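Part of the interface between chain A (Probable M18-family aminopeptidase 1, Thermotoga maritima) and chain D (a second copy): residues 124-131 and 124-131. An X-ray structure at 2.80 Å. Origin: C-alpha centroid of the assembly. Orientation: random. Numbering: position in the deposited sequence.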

# COMPACT_ATOMS: atom_id res chain seq x y z
N LYS A 124 -13.11 16.02 -21.50
CA LYS A 124 -14.30 15.60 -20.76
C LYS A 124 -14.74 16.55 -19.66
O LYS A 124 -15.90 16.98 -19.66
CB LYS A 124 -14.09 14.19 -20.18
CG LYS A 124 -15.34 13.33 -20.11
CD LYS A 124 -14.98 11.86 -20.02
CE LYS A 124 -14.16 11.44 -21.23
NZ LYS A 124 -13.84 9.98 -21.28
N TYR A 125 -13.86 16.88 -18.73
CA TYR A 125 -14.27 17.81 -17.69
C TYR A 125 -14.46 19.19 -18.31
O TYR A 125 -15.05 20.08 -17.70
CB TYR A 125 -13.26 17.86 -16.54
CG TYR A 125 -11.84 18.19 -16.92
CD1 TYR A 125 -10.89 17.18 -17.06
CD2 TYR A 125 -11.43 19.51 -17.11
CE1 TYR A 125 -9.56 17.48 -17.38
CE2 TYR A 125 -10.11 19.82 -17.43
CZ TYR A 125 -9.18 18.80 -17.56
OH TYR A 125 -7.87 19.09 -17.85
N HIS A 126 -13.98 19.36 -19.54
CA HIS A 126 -14.13 20.63 -20.26
C HIS A 126 -15.59 20.89 -20.60
O HIS A 126 -16.05 22.03 -20.58
CB HIS A 126 -13.37 20.61 -21.60
CG HIS A 126 -11.89 20.76 -21.48
ND1 HIS A 126 -11.29 21.65 -20.62
CD2 HIS A 126 -10.88 20.17 -22.17
CE1 HIS A 126 -9.97 21.61 -20.79
NE2 HIS A 126 -9.70 20.71 -21.72
N TRP A 127 -16.31 19.81 -20.92
CA TRP A 127 -17.70 19.87 -21.35
C TRP A 127 -18.79 20.01 -20.29
O TRP A 127 -19.98 19.92 -20.61
CB TRP A 127 -17.99 18.67 -22.26
CG TRP A 127 -17.03 18.62 -23.41
CD1 TRP A 127 -15.69 18.31 -23.36
CD2 TRP A 127 -17.29 19.04 -24.75
NE1 TRP A 127 -15.10 18.53 -24.58
CE2 TRP A 127 -16.06 18.98 -25.45
CE3 TRP A 127 -18.43 19.47 -25.43
CZ2 TRP A 127 -15.96 19.33 -26.80
CZ3 TRP A 127 -18.33 19.82 -26.77
CH2 TRP A 127 -17.10 19.75 -27.44
N LEU A 128 -18.40 20.22 -19.05
CA LEU A 128 -19.38 20.38 -17.99
C LEU A 128 -19.62 21.87 -17.68
O LEU A 128 -18.67 22.66 -17.65
CB LEU A 128 -18.93 19.63 -16.74
CG LEU A 128 -18.87 18.11 -16.93
CD1 LEU A 128 -18.10 17.47 -15.80
CD2 LEU A 128 -20.29 17.55 -17.00
N SER A 129 -20.88 22.23 -17.46
CA SER A 129 -21.30 23.61 -17.17
C SER A 129 -20.75 24.60 -18.18
O SER A 129 -20.07 25.57 -17.83
CB SER A 129 -20.87 24.01 -15.75
OG SER A 129 -21.60 23.27 -14.77
N ILE A 130 -21.08 24.36 -19.44
CA ILE A 130 -20.65 25.19 -20.55
C ILE A 130 -21.78 25.18 -21.58
O ILE A 130 -22.33 24.13 -21.87
CB ILE A 130 -19.32 24.61 -21.13
CG1 ILE A 130 -18.14 25.37 -20.52
CG2 ILE A 130 -19.29 24.65 -22.65
CD1 ILE A 130 -16.78 24.76 -20.81
N PRO A 131 -22.16 26.36 -22.10
CA PRO A 131 -23.25 26.40 -23.09
C PRO A 131 -22.91 25.61 -24.35
O PRO A 131 -21.81 25.73 -24.90
CB PRO A 131 -23.42 27.90 -23.36
CG PRO A 131 -22.06 28.46 -23.11
CD PRO A 131 -21.62 27.71 -21.87
N LYS D 124 -11.51 24.82 -9.89
CA LYS D 124 -10.44 25.12 -10.82
C LYS D 124 -10.65 24.73 -12.28
O LYS D 124 -10.56 25.57 -13.18
CB LYS D 124 -9.12 24.50 -10.35
CG LYS D 124 -8.31 25.31 -9.35
CD LYS D 124 -8.72 25.00 -7.93
CE LYS D 124 -7.73 25.60 -6.94
NZ LYS D 124 -8.09 25.26 -5.52
N TYR D 125 -10.93 23.45 -12.53
CA TYR D 125 -11.07 23.00 -13.91
C TYR D 125 -12.16 23.65 -14.75
O TYR D 125 -12.19 23.49 -15.97
CB TYR D 125 -11.20 21.48 -13.97
CG TYR D 125 -12.40 20.89 -13.28
CD1 TYR D 125 -12.34 20.47 -11.95
CD2 TYR D 125 -13.59 20.71 -13.98
CE1 TYR D 125 -13.45 19.89 -11.33
CE2 TYR D 125 -14.70 20.13 -13.37
CZ TYR D 125 -14.63 19.73 -12.06
OH TYR D 125 -15.74 19.16 -11.48
N HIS D 126 -13.06 24.39 -14.10
CA HIS D 126 -14.12 25.07 -14.84
C HIS D 126 -13.55 26.26 -15.58
O HIS D 126 -14.03 26.63 -16.65
CB HIS D 126 -15.20 25.58 -13.90
CG HIS D 126 -16.12 24.52 -13.39
ND1 HIS D 126 -16.38 23.36 -14.08
CD2 HIS D 126 -16.91 24.49 -12.28
CE1 HIS D 126 -17.28 22.65 -13.43
NE2 HIS D 126 -17.62 23.31 -12.33
N TRP D 127 -12.51 26.86 -15.02
CA TRP D 127 -11.92 28.06 -15.59
C TRP D 127 -10.76 27.87 -16.55
O TRP D 127 -10.00 28.81 -16.80
CB TRP D 127 -11.51 29.00 -14.46
CG TRP D 127 -12.65 29.29 -13.54
CD1 TRP D 127 -13.30 28.40 -12.74
CD2 TRP D 127 -13.32 30.54 -13.38
NE1 TRP D 127 -14.34 29.02 -12.08
CE2 TRP D 127 -14.38 30.33 -12.46
CE3 TRP D 127 -13.14 31.82 -13.92
CZ2 TRP D 127 -15.24 31.36 -12.07
CZ3 TRP D 127 -14.00 32.84 -13.53
CH2 TRP D 127 -15.04 32.60 -12.61
N LEU D 128 -10.62 26.66 -17.08
CA LEU D 128 -9.56 26.41 -18.04
C LEU D 128 -10.20 26.28 -19.41
O LEU D 128 -11.21 25.59 -19.58
CB LEU D 128 -8.80 25.13 -17.70
CG LEU D 128 -8.03 25.08 -16.37
CD1 LEU D 128 -7.35 23.73 -16.26
CD2 LEU D 128 -7.00 26.20 -16.30
N SER D 129 -9.61 26.97 -20.38
CA SER D 129 -10.08 26.97 -21.76
C SER D 129 -11.54 27.41 -21.98
O SER D 129 -12.34 26.70 -22.60
CB SER D 129 -9.84 25.60 -22.39
OG SER D 129 -8.46 25.43 -22.67
N ILE D 130 -11.86 28.59 -21.47
CA ILE D 130 -13.17 29.18 -21.64
C ILE D 130 -12.89 30.67 -21.80
O ILE D 130 -11.90 31.18 -21.25
CB ILE D 130 -14.10 28.95 -20.42
CG1 ILE D 130 -13.73 29.90 -19.28
CG2 ILE D 130 -13.97 27.52 -19.94
CD1 ILE D 130 -14.66 29.76 -18.10
N PRO D 131 -13.72 31.37 -22.58
CA PRO D 131 -13.54 32.82 -22.80
C PRO D 131 -13.90 33.66 -21.57
O PRO D 131 -15.05 33.71 -21.14
CB PRO D 131 -14.46 33.10 -23.99
CG PRO D 131 -15.56 32.08 -23.81
CD PRO D 131 -14.80 30.84 -23.43
O HOH W 1 -14.79 24.07 -18.67
O HOH W 2 -17.02 25.70 -17.49

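The two stretches are the same sequence from two copies of the protein, and at three positions a residue's CA lies nearest that of its own counterpart. The CA atoms of A:Tyr125 and D:Tyr125 lie 7.2 Å apart, those of A:His126 and D:His126 7.0 Å, and those of A:Ile130 and D:Ile130 8.5 Å. That self-pairing is the signature of a local, approximate twofold. Neither stretch offers a strand edge. Each is instead folded into a tight turn, closed by a backbone hydrogen bond from A:Trp127 N to A:Lys124 O at 3.1 Å and, in the partner, from D:Trp127 N to D:Lys124 O at 3.0 Å. Further along, A:Ser129 and D:Ser129 both take positive phi and psi, so the bend is repeated faithfully in the two copies.

No direct hydrogen bond crosses between the stretches; water supplies the polar link. Water 1 donates to A:His126 O at 3.1 Å and, weakly, to D:His126 O at 3.3 Å. Water 2 donates to A:Ser129 O at 3.1 Å and to D:His126 O at 3.2 Å. Two carbonyl oxygens cannot donate to one another, and a water between them resolves the mismatch. Each water has more acceptors in reach than protons, so these bonds need not all be made at once.

The tyrosines cover the most surface. Both CA-to-CB bonds point toward the other stretch and both side chains adopt chi1 p, which brings A:Tyr125 CD2 to 3.7 Å from D:Tyr125 CB. The rings meet obliquely, with centroids 5.8 Å apart and planes at 73°, and each ring packs against the base of the other side chain. Their hydroxyls are hydrogen-bonded just outside the stretches, leaving ring carbon for the contact.

The histidines start sideways, but with chi1 m their ends come nearer the opposing bend. A:His126 CE1 lies 4.3 Å from D:Ser129 CB, and the reciprocal pair, D:His126 CE1 and A:Ser129 CB, is at 4.5 Å. These are packing contacts; both serine OG atoms bond elsewhere in the structure.

The modelled rotamers of A:Ile130 and D:Ile130 differ. A:Ile130 has chi1 at -97°, between wells, whereas D:Ile130 is p, and the apolar contact joins unlike atoms, A:Ile130 CD1 to D:Ile130 CG2, at 4.0 Å. The rule to read here is modest: 366 Å² of buried surface, built from self-matched tyrosine and isoleucine pairs and from reciprocal histidine-to-serine packing, with carbonyls linked by water.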